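Local coordinates for protein putative metal-dependent phosphoesterase (PDB 3O0F) that acts as a metal-dependent phosphoesterase of the PHP family that binds AMP beside a cluster of iron and zinc, and may, like relatives, act as a 5'-3' exonuclease, at residues A[147-150]-A[151-155]; A[18-21]-A[22-26]. All coordinates share one frame; numbering follows the deposited sequence.

Contact 1. Residues A[147-150]-A[151-155]; sequences PHIA and DALVA. With AMP (adenosine monophosphate), chain B.
Helix 146-155 brings its first turn against the AMP pocket of this PHP domain, and four consecutive alpha-helical i to i+4 bonds join Pro-147 through Ala-150 to Asp-151 through Val-154. The first, Asp-151 N to Pro-147 O, is short at 2.8 Å and fairly straight, with 165° at the hydrogen. Proline suits the opening turn, where its missing N-H costs no helical bond, and its ring is turned to the nucleotide: Pro-147 CG lies 3.2 Å from the ribose O4' of AMP. One turn on, the Asp-151 carboxylate folds back beside its own backbone N (chi1 -68°), which sets Asp-151 CG 3.1 Å from Pro-147 O. Asp-151 OD1 and OD2 each stay 3.4 Å from Pro-147 O, acceptor against acceptor with no bond, and OD1 makes the salt bridge to Arg-162 NE, an arginine of the AMP site. With an alanine here, Arg-162 would probably lose its acidic mate and be freer to turn away from the AMP it binds. Ala-150, a small residue, lets helix 162-166 come close, its methyl touching Arg-162, Ala-165 and Phe-166. His-148 ND1 bonds to Gly-145 N and NE2 to Ser-24 O. On the apolar flank, Ile-149 packs on helix 97-124, while Leu-153 reaches Ile-127 and Val-170. These two branched chains run side by side in the same direction, Ile-149 CG2 meeting Leu-153 CD1 at 4.0 Å.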
ATOM      1  N   PRO A 147     -10.452  -6.814  -0.589  1.00 18.18           N
ATOM      2  CA  PRO A 147     -10.398  -7.322   0.784  1.00 15.79           C
ATOM      3  C   PRO A 147     -11.687  -7.223   1.588  1.00 17.24           C
ATOM      4  O   PRO A 147     -11.939  -8.093   2.403  1.00 15.60           O
ATOM      5  CB  PRO A 147      -9.318  -6.455   1.433  1.00 17.25           C
ATOM      6  CG  PRO A 147      -8.399  -6.169   0.339  1.00 21.55           C
ATOM      7  CD  PRO A 147      -9.306  -5.915  -0.854  1.00 16.54           C
ATOM      8  N   HIS A 148     -12.473  -6.174   1.362  1.00 16.80           N
ATOM      9  CA  HIS A 148     -13.739  -5.994   2.016  1.00 18.33           C
ATOM     10  C   HIS A 148     -14.789  -6.988   1.533  1.00 19.51           C
ATOM     11  O   HIS A 148     -15.611  -7.418   2.317  1.00 20.75           O
ATOM     12  CB  HIS A 148     -14.231  -4.544   1.863  1.00 19.55           C
ATOM     13  CG  HIS A 148     -13.229  -3.543   2.341  1.00 16.27           C
ATOM     14  ND1 HIS A 148     -12.320  -2.949   1.499  1.00 14.21           N
ATOM     15  CD2 HIS A 148     -12.936  -3.100   3.583  1.00 18.40           C
ATOM     16  CE1 HIS A 148     -11.506  -2.184   2.202  1.00 14.68           C
ATOM     17  NE2 HIS A 148     -11.883  -2.234   3.469  1.00 16.68           N
ATOM     18  N   ILE A 149     -14.752  -7.343   0.253  1.00 18.98           N
ATOM     19  CA  ILE A 149     -15.531  -8.461  -0.254  1.00 18.74           C
ATOM     20  C   ILE A 149     -15.092  -9.766   0.418  1.00 18.92           C
ATOM     21  O   ILE A 149     -15.926 -10.527   0.903  1.00 19.09           O
ATOM     22  CB  ILE A 149     -15.409  -8.665  -1.791  1.00 18.26           C
ATOM     23  CG1 ILE A 149     -15.754  -7.395  -2.573  1.00 16.66           C
ATOM     24  CG2 ILE A 149     -16.333  -9.826  -2.246  1.00 19.26           C
ATOM     25  CD1 ILE A 149     -15.734  -7.584  -4.109  1.00 19.47           C
ATOM     26  N   ALA A 150     -13.791 -10.046   0.429  1.00 21.17           N
ATOM     27  CA  ALA A 150     -13.293 -11.271   1.081  1.00 20.53           C
ATOM     28  C   ALA A 150     -13.766 -11.327   2.518  1.00 23.62           C
ATOM     29  O   ALA A 150     -14.291 -12.346   2.953  1.00 22.72           O
ATOM     30  CB  ALA A 150     -11.760 -11.350   1.009  1.00 21.23           C
ATOM     31  N   ASP A 151     -13.602 -10.221   3.257  1.00 23.38           N
ATOM     32  CA  ASP A 151     -14.080 -10.146   4.634  1.00 25.62           C
ATOM     33  C   ASP A 151     -15.580 -10.446   4.771  1.00 27.15           C
ATOM     34  O   ASP A 151     -15.985 -11.135   5.708  1.00 22.89           O
ATOM     35  CB  ASP A 151     -13.790  -8.765   5.247  1.00 22.66           C
ATOM     36  CG  ASP A 151     -12.277  -8.512   5.468  1.00 37.49           C
ATOM     37  OD1 ASP A 151     -11.478  -9.505   5.439  1.00 29.33           O
ATOM     38  OD2 ASP A 151     -11.889  -7.308   5.661  1.00 32.64           O
ATOM     39  N   ALA A 152     -16.403  -9.904   3.873  1.00 27.36           N
ATOM     40  CA  ALA A 152     -17.838 -10.166   3.940  1.00 28.93           C
ATOM     41  C   ALA A 152     -18.117 -11.669   3.734  1.00 28.95           C
ATOM     42  O   ALA A 152     -19.017 -12.230   4.382  1.00 30.09           O
ATOM     43  CB  ALA A 152     -18.602  -9.316   2.943  1.00 26.39           C
ATOM     44  N   LEU A 153     -17.320 -12.317   2.879  1.00 27.79           N
ATOM     45  CA  LEU A 153     -17.495 -13.748   2.574  1.00 28.43           C
ATOM     46  C   LEU A 153     -17.027 -14.594   3.737  1.00 28.87           C
ATOM     47  O   LEU A 153     -17.522 -15.700   3.922  1.00 32.85           O
ATOM     48  CB  LEU A 153     -16.759 -14.184   1.281  1.00 26.77           C
ATOM     49  CG  LEU A 153     -17.368 -13.688  -0.033  1.00 27.53           C
ATOM     50  CD1 LEU A 153     -16.333 -13.693  -1.149  1.00 14.77           C
ATOM     51  CD2 LEU A 153     -18.622 -14.450  -0.423  1.00 23.13           C
ATOM     52  N   VAL A 154     -16.091 -14.082   4.529  1.00 29.81           N
ATOM     53  CA  VAL A 154     -15.682 -14.760   5.779  1.00 30.87           C
ATOM     54  C   VAL A 154     -16.757 -14.540   6.854  1.00 32.58           C
ATOM     55  O   VAL A 154     -17.170 -15.496   7.503  1.00 37.94           O
ATOM     56  CB  VAL A 154     -14.279 -14.301   6.259  1.00 30.84           C
ATOM     57  CG1 VAL A 154     -13.961 -14.883   7.655  1.00 34.56           C
ATOM     58  CG2 VAL A 154     -13.217 -14.673   5.218  1.00 24.04           C
ATOM     59  N   ALA A 155     -17.262 -13.309   7.011  1.00 32.71           N
ATOM     60  CA  ALA A 155     -18.376 -13.049   7.964  1.00 34.98           C
ATOM     61  C   ALA A 155     -19.646 -13.863   7.664  1.00 37.20           C
ATOM     62  O   ALA A 155     -20.437 -14.156   8.576  1.00 37.60           O
ATOM     63  CB  ALA A 155     -18.718 -11.579   8.016  1.00 34.64           C
TER
HETATM   64  P   AMP B 301      -7.985  -4.720  -5.201  1.00 24.64           P
HETATM   65  O1P AMP B 301      -6.997  -3.615  -5.287  1.00 19.33           O
HETATM   66  O2P AMP B 301      -9.320  -4.171  -4.771  1.00 21.47           O
HETATM   67  O3P AMP B 301      -8.049  -5.623  -6.435  1.00 24.68           O
HETATM   68  O5' AMP B 301      -7.504  -5.662  -3.993  1.00 23.07           O
HETATM   69  C5' AMP B 301      -6.314  -6.402  -4.108  1.00 30.01           C
HETATM   70  C4' AMP B 301      -5.527  -6.152  -2.858  1.00 33.63           C
HETATM   71  O4' AMP B 301      -6.025  -6.913  -1.724  1.00 33.11           O
HETATM   72  C3' AMP B 301      -4.064  -6.530  -3.057  1.00 34.80           C
HETATM   73  O3' AMP B 301      -3.294  -5.339  -3.146  1.00 30.94           O
HETATM   74  C2' AMP B 301      -3.814  -7.222  -1.728  1.00 41.02           C
HETATM   75  O2' AMP B 301      -2.551  -7.746  -1.316  1.00 45.31           O
HETATM   76  C1' AMP B 301      -4.959  -6.906  -0.777  1.00 27.50           C
HETATM   77  N9  AMP B 301      -5.108  -7.900   0.303  1.00 31.89           N
HETATM   78  C8  AMP B 301      -5.406  -7.602   1.569  1.00 29.98           C
HETATM   79  N7  AMP B 301      -5.482  -8.728   2.310  1.00 24.62           N
HETATM   80  C5  AMP B 301      -5.228  -9.773   1.505  1.00 25.10           C
HETATM   81  C6  AMP B 301      -5.145 -11.236   1.650  1.00 24.00           C
HETATM   82  N6  AMP B 301      -5.350 -11.850   2.860  1.00 27.19           N
HETATM   83  N1  AMP B 301      -4.876 -11.944   0.535  1.00 28.19           N
HETATM   84  C2  AMP B 301      -4.673 -11.388  -0.673  1.00 24.76           C
HETATM   85  N3  AMP B 301      -4.726 -10.064  -0.872  1.00 26.14           N
HETATM   86  C4  AMP B 301      -4.985  -9.222   0.165  1.00 31.79           C

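Contact 2. Residues A[18-21]-A[22-26]; sequences HCHT and VFSDG. With ZN (zinc ion), chain C; FE (Fe (III) ion), chain E; AMP (adenosine monophosphate), chain B.
Thr-21 O is gripped by two backbone N-H groups: Ser-24 N at 2.9 Å closes a type I beta turn, and Gly-26 N at 2.8 Å comes from the opposite face of the carbonyl plane. Glycine fits because a CB on Gly-26 would collide with His-20 O and Thr-21 N. Thr-21 OG1, held between backbone N and carbonyl carbon (chi1 76°), accepts a bond from Phe-23 N at 3.1 Å and also lies at the edge of the Phe-23 ring. Ser-24 OG, at the edge of the His-20 ring, bonds to Asp-49. The turn carries Asp-25 back beside His-20, its carboxylate plane 79° from the imidazole. Both oxygens of Asp-25 chelate zinc, OD1 at 2.3 Å and OD2 at 2.2 Å, and this zinc sits over one face of the His-20 ring. Through its NE2, His-20 binds iron at 2.3 Å, as does His-18 NE2 at 2.2 Å; Glu-75 and Asp-261 join them, while His-50 and His-263 complete the protein ligands of the zinc. Imidazole nitrogens and a chelating carboxylate thus hold an iron and a zinc side by side, and their positive charge would probably polarise the iron-bound water and attract a phosphate ester.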
ATOM      1  N   HIS A  18       5.528   0.356   5.545  1.00 12.87           N
ATOM      2  CA  HIS A  18       4.473  -0.195   4.700  1.00 12.47           C
ATOM      3  C   HIS A  18       3.377  -0.869   5.553  1.00 11.31           C
ATOM      4  O   HIS A  18       3.380  -2.092   5.708  1.00 11.00           O
ATOM      5  CB  HIS A  18       5.106  -1.203   3.764  1.00 15.01           C
ATOM      6  CG  HIS A  18       4.271  -1.547   2.579  1.00 16.18           C
ATOM      7  ND1 HIS A  18       4.813  -2.099   1.427  1.00 16.73           N
ATOM      8  CD2 HIS A  18       2.933  -1.459   2.373  1.00 15.27           C
ATOM      9  CE1 HIS A  18       3.837  -2.300   0.555  1.00 15.60           C
ATOM     10  NE2 HIS A  18       2.693  -1.922   1.106  1.00 12.88           N
ATOM     11  N   CYS A  19       2.462  -0.074   6.100  1.00  9.05           N
ATOM     12  CA  CYS A  19       1.450  -0.565   7.056  1.00  9.52           C
ATOM     13  C   CYS A  19       0.080   0.009   6.681  1.00 12.22           C
ATOM     14  O   CYS A  19      -0.027   1.204   6.381  1.00 11.62           O
ATOM     15  CB  CYS A  19       1.794  -0.173   8.486  1.00  9.51           C
ATOM     16  SG  CYS A  19       3.456  -0.623   9.001  1.00 14.26           S
ATOM     17  N   HIS A  20      -0.936  -0.867   6.648  1.00 10.02           N
ATOM     18  CA  HIS A  20      -2.314  -0.526   6.307  1.00  7.90           C
ATOM     19  C   HIS A  20      -3.240  -0.569   7.533  1.00 13.00           C
ATOM     20  O   HIS A  20      -3.007  -1.347   8.457  1.00 12.08           O
ATOM     21  CB  HIS A  20      -2.817  -1.504   5.250  1.00 10.56           C
ATOM     22  CG  HIS A  20      -2.062  -1.428   3.968  1.00 13.09           C
ATOM     23  ND1 HIS A  20      -2.493  -0.699   2.898  1.00 20.59           N
ATOM     24  CD2 HIS A  20      -0.882  -1.979   3.594  1.00 28.05           C
ATOM     25  CE1 HIS A  20      -1.616  -0.789   1.918  1.00 17.70           C
ATOM     26  NE2 HIS A  20      -0.623  -1.547   2.319  1.00 20.74           N
ATOM     27  N   THR A  21      -4.312   0.229   7.493  1.00 11.81           N
ATOM     28  CA  THR A  21      -5.233   0.383   8.587  1.00 10.73           C
ATOM     29  C   THR A  21      -6.653   0.241   8.084  1.00 12.95           C
ATOM     30  O   THR A  21      -6.884   0.023   6.905  1.00 14.12           O
ATOM     31  CB  THR A  21      -5.067   1.787   9.273  1.00 12.60           C
ATOM     32  OG1 THR A  21      -5.670   2.817   8.466  1.00 14.13           O
ATOM     33  CG2 THR A  21      -3.551   2.082   9.570  1.00 10.56           C
ATOM     34  N   VAL A  22      -7.598   0.421   8.974  1.00 11.98           N
ATOM     35  CA  VAL A  22      -9.021   0.515   8.611  1.00 13.32           C
ATOM     36  C   VAL A  22      -9.389   1.599   7.591  1.00 13.00           C
ATOM     37  O   VAL A  22     -10.434   1.498   6.971  1.00 16.89           O
ATOM     38  CB  VAL A  22      -9.930   0.753   9.901  1.00 14.39           C
ATOM     39  CG1 VAL A  22      -9.958  -0.504  10.782  1.00 19.32           C
ATOM     40  CG2 VAL A  22      -9.503   1.983  10.673  1.00 12.16           C
ATOM     41  N   PHE A  23      -8.553   2.622   7.402  1.00 12.83           N
ATOM     42  CA  PHE A  23      -8.799   3.601   6.317  1.00 13.40           C
ATOM     43  C   PHE A  23      -8.586   3.006   4.921  1.00 14.30           C
ATOM     44  O   PHE A  23      -8.968   3.619   3.908  1.00 17.27           O
ATOM     45  CB  PHE A  23      -8.032   4.885   6.526  1.00 14.85           C
ATOM     46  CG  PHE A  23      -8.526   5.672   7.676  1.00 11.77           C
ATOM     47  CD1 PHE A  23      -9.602   6.545   7.530  1.00 16.84           C
ATOM     48  CD2 PHE A  23      -7.943   5.530   8.931  1.00 17.98           C
ATOM     49  CE1 PHE A  23     -10.106   7.225   8.635  1.00 20.86           C
ATOM     50  CE2 PHE A  23      -8.428   6.223  10.018  1.00 17.54           C
ATOM     51  CZ  PHE A  23      -9.512   7.077   9.854  1.00 22.98           C
ATOM     52  N   SER A  24      -8.034   1.797   4.849  1.00 11.20           N
ATOM     53  CA  SER A  24      -8.183   0.977   3.627  1.00 12.13           C
ATOM     54  C   SER A  24      -8.531  -0.473   3.973  1.00 14.57           C
ATOM     55  O   SER A  24      -9.678  -0.752   4.348  1.00 17.00           O
ATOM     56  CB  SER A  24      -6.967   1.099   2.675  1.00 12.45           C
ATOM     57  OG  SER A  24      -5.731   0.776   3.273  1.00 12.42           O
ATOM     58  N   ASP A  25      -7.560  -1.388   3.861  1.00 13.18           N
ATOM     59  CA  ASP A  25      -7.824  -2.799   4.041  1.00 12.06           C
ATOM     60  C   ASP A  25      -7.182  -3.473   5.266  1.00 13.18           C
ATOM     61  O   ASP A  25      -7.174  -4.700   5.356  1.00 12.66           O
ATOM     62  CB  ASP A  25      -7.532  -3.579   2.754  1.00 14.14           C
ATOM     63  CG  ASP A  25      -6.096  -3.459   2.261  1.00 11.74           C
ATOM     64  OD1 ASP A  25      -5.283  -2.636   2.786  1.00 17.55           O
ATOM     65  OD2 ASP A  25      -5.759  -4.233   1.300  1.00 15.88           O
ATOM     66  N   GLY A  26      -6.614  -2.673   6.177  1.00 14.43           N
ATOM     67  CA  GLY A  26      -6.091  -3.183   7.425  1.00 14.06           C
ATOM     68  C   GLY A  26      -7.274  -3.331   8.389  1.00 15.15           C
ATOM     69  O   GLY A  26      -8.372  -2.910   8.085  1.00 15.73           O
TER
HETATM   70 ZN    ZN C 302      -3.631  -3.515   1.385  1.00 25.31          ZN
HETATM   71 FE    FE E 304       0.642  -2.664   0.761  1.00 26.62          FE
HETATM   72  P   AMP B 301      -7.985  -4.720  -5.201  1.00 24.64           P
HETATM   73  O1P AMP B 301      -6.997  -3.615  -5.287  1.00 19.33           O
HETATM   74  O2P AMP B 301      -9.320  -4.171  -4.771  1.00 21.47           O
HETATM   75  O3P AMP B 301      -8.049  -5.623  -6.435  1.00 24.68           O
HETATM   76  O5' AMP B 301      -7.504  -5.662  -3.993  1.00 23.07           O
HETATM   77  C5' AMP B 301      -6.314  -6.402  -4.108  1.00 30.01           C
HETATM   78  C4' AMP B 301      -5.527  -6.152  -2.858  1.00 33.63           C
HETATM   79  O4' AMP B 301      -6.025  -6.913  -1.724  1.00 33.11           O
HETATM   80  C3' AMP B 301      -4.064  -6.530  -3.057  1.00 34.80           C
HETATM   81  O3' AMP B 301      -3.294  -5.339  -3.146  1.00 30.94           O
HETATM   82  C2' AMP B 301      -3.814  -7.222  -1.728  1.00 41.02           C
HETATM   83  O2' AMP B 301      -2.551  -7.746  -1.316  1.00 45.31           O
HETATM   84  C1' AMP B 301      -4.959  -6.906  -0.777  1.00 27.50           C
HETATM   85  N9  AMP B 301      -5.108  -7.900   0.303  1.00 31.89           N
HETATM   86  C8  AMP B 301      -5.406  -7.602   1.569  1.00 29.98           C
HETATM   87  N7  AMP B 301      -5.482  -8.728   2.310  1.00 24.62           N
HETATM   88  C5  AMP B 301      -5.228  -9.773   1.505  1.00 25.10           C
HETATM   89  C6  AMP B 301      -5.145 -11.236   1.650  1.00 24.00           C
HETATM   90  N6  AMP B 301      -5.350 -11.850   2.860  1.00 27.19           N
HETATM   91  N1  AMP B 301      -4.876 -11.944   0.535  1.00 28.19           N
HETATM   92  C2  AMP B 301      -4.673 -11.388  -0.673  1.00 24.76           C
HETATM   93  N3  AMP B 301      -4.726 -10.064  -0.872  1.00 26.14           N
HETATM   94  C4  AMP B 301      -4.985  -9.222   0.165  1.00 31.79           C
HETATM   95  O   HOH W   1       1.510  -3.818  -0.740  1.00 24.80           O

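In the fold
Contact 2 comes first along the chain, where strand 15-19, which lies parallel to strand 44-47, runs into the loop before helix 30-39. Contact 1 follows much later, on helix 146-155. Their centres are about 15 Å apart, contact 2 lying about 8 Å and contact 1 about 19 Å from the centre of the chain, yet both belong to the PHP domain and both touch AMP. They also meet directly: the helix and the loop are bonded to each other through His-148 and Ser-24, and Asp-25 packs on Pro-147. The metal-bearing loop at the sheet is thereby joined to the helix lining the nucleotide pocket, bringing the metals and AMP into one site.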